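PDB 4XCW: molybdopterin adenylyltransferase from Helicobacter pylori, which probably catalyses the adenylylation of molybdopterin with ATP, a late step in making the molybdenum cofactor. Local coordinates for residues D51-D54 against L55-S59. Numbering follows the deposited sequence. Where two conformers were deposited one is given.
Sequences DERD and LIEKS
Ile56 N reaches back to Glu52 O at 3.1 Å, Glu57 N to Arg53 O at 2.9 Å and Lys58 N to Asp54 O at 2.9 Å: three i to i+4 backbone hydrogen bonds that begin helix 53-66, with Glu52 at the N-cap position. This helix follows strand 42-49 and leads to strand 71-75 in the alpha/beta fold of this probable molybdopterin-binding domain. Ile56 faces the sheet, packing on Leu11, Ala13 and Val49, and it also meets Ala89 of helix 86-93. Its CG1 lies 3.4 Å from Glu52 O, against the carbonyl that its own N-H uses. On the outer side, Arg53 and Glu57 pair as a salt bridge one turn apart, but their modelled atoms are too close for its detail to be trusted. Glu52 OE2 forms a salt bridge with Arg83, while Leu55 CD1 rests 4.1 Å from Glu52 CB. Asp54 holds CG anti to its N (chi1 -168°), which turns the carboxylate toward the far end of the extended Lys58 chain, where OD2 sits 3.2 Å from Lys58 CE and makes a long salt bridge, 3.5 Å, to Lys58 NZ.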
loop_
_atom_site.group_PDB
_atom_site.type_symbol
_atom_site.label_atom_id
_atom_site.label_comp_id
_atom_site.label_asym_id
_atom_site.label_seq_id
_atom_site.Cartn_x
_atom_site.Cartn_y
_atom_site.Cartn_z
ATOM N N ASP B 51 -1.221 14.667 21.063
ATOM C CA ASP B 51 -1.305 14.514 19.611
ATOM C C ASP B 51 -0.550 15.620 18.884
ATOM O O ASP B 51 -1.114 16.302 18.026
ATOM C CB ASP B 51 -2.765 14.513 19.150
ATOM C CG ASP B 51 -3.446 13.184 19.374
ATOM O OD1 ASP B 51 -2.849 12.141 19.029
ATOM O OD2 ASP B 51 -4.583 13.181 19.886
ATOM N N GLU B 52 0.716 15.808 19.246
ATOM C CA GLU B 52 1.575 16.782 18.581
ATOM C C GLU B 52 2.690 16.023 17.889
ATOM O O GLU B 52 3.378 15.218 18.520
ATOM C CB GLU B 52 2.150 17.800 19.573
ATOM C CG GLU B 52 1.122 18.473 20.460
ATOM C CD GLU B 52 0.255 19.465 19.708
ATOM O OE1 GLU B 52 0.643 19.875 18.595
ATOM O OE2 GLU B 52 -0.816 19.837 20.233
ATOM N N ARG B 53 2.861 16.266 16.594
ATOM C CA ARG B 53 3.774 15.455 15.792
ATOM C C ARG B 53 5.193 15.416 16.351
ATOM O O ARG B 53 5.767 14.336 16.508
ATOM C CB ARG B 53 3.813 15.951 14.343
ATOM C CG ARG B 53 4.607 15.030 13.417
ATOM C CD ARG B 53 4.713 15.593 12.011
ATOM N NE ARG B 53 5.283 16.936 12.006
ATOM C CZ ARG B 53 6.572 17.206 11.832
ATOM N NH1 ARG B 53 7.441 16.222 11.644
ATOM N NH2 ARG B 53 6.995 18.462 11.845
ATOM N N ASP B 54 5.766 16.577 16.657
ATOM C CA ASP B 54 7.160 16.590 17.091
ATOM C C ASP B 54 7.337 15.854 18.421
ATOM O O ASP B 54 8.354 15.193 18.642
ATOM C CB ASP B 54 7.695 18.018 17.205
ATOM C CG ASP B 54 9.203 18.053 17.376
ATOM O OD1 ASP B 54 9.908 17.368 16.596
ATOM O OD2 ASP B 54 9.681 18.741 18.302
ATOM N N LEU B 55 6.342 15.952 19.296
ATOM C CA LEU B 55 6.403 15.263 20.579
ATOM C C LEU B 55 6.364 13.751 20.398
ATOM O O LEU B 55 7.077 13.012 21.077
ATOM C CB LEU B 55 5.256 15.712 21.487
ATOM C CG LEU B 55 5.446 17.060 22.180
ATOM C CD1 LEU B 55 4.272 17.361 23.100
ATOM C CD2 LEU B 55 6.761 17.073 22.945
ATOM N N ILE B 56 5.532 13.282 19.479
ATOM C CA ILE B 56 5.477 11.850 19.209
ATOM C C ILE B 56 6.782 11.365 18.574
ATOM O O ILE B 56 7.294 10.303 18.926
ATOM C CB ILE B 56 4.287 11.504 18.310
ATOM C CG1 ILE B 56 2.987 11.878 19.028
ATOM C CG2 ILE B 56 4.305 10.022 17.938
ATOM C CD1 ILE B 56 1.754 11.217 18.459
ATOM N N GLU B 57 7.334 12.154 17.658
ATOM C CA GLU B 57 8.617 11.801 17.048
ATOM C C GLU B 57 9.697 11.686 18.114
ATOM O O GLU B 57 10.437 10.710 18.158
ATOM C CB GLU B 57 9.034 12.836 16.004
ATOM C CG GLU B 57 8.133 12.893 14.784
ATOM C CD GLU B 57 8.601 13.910 13.767
ATOM O OE1 GLU B 57 9.766 14.357 13.862
ATOM O OE2 GLU B 57 7.804 14.256 12.869
ATOM N N LYS B 58 9.785 12.700 18.971
ATOM C CA LYS B 58 10.778 12.707 20.037
ATOM C C LYS B 58 10.646 11.507 20.961
ATOM O O LYS B 58 11.643 10.933 21.383
ATOM C CB LYS B 58 10.670 13.997 20.845
ATOM C CG LYS B 58 11.257 15.208 20.147
ATOM C CD LYS B 58 11.122 16.449 21.010
ATOM C CE LYS B 58 11.848 17.635 20.399
ATOM N NZ LYS B 58 11.640 18.870 21.200
ATOM N N SER B 59 9.413 11.132 21.282
ATOM C CA SER B 59 9.156 9.986 22.152
ATOM C C SER B 59 9.588 8.683 21.493
ATOM O O SER B 59 10.257 7.856 22.109
ATOM C CB SER B 59 7.674 9.912 22.523
ATOM O OG SER B 59 7.422 8.814 23.384
#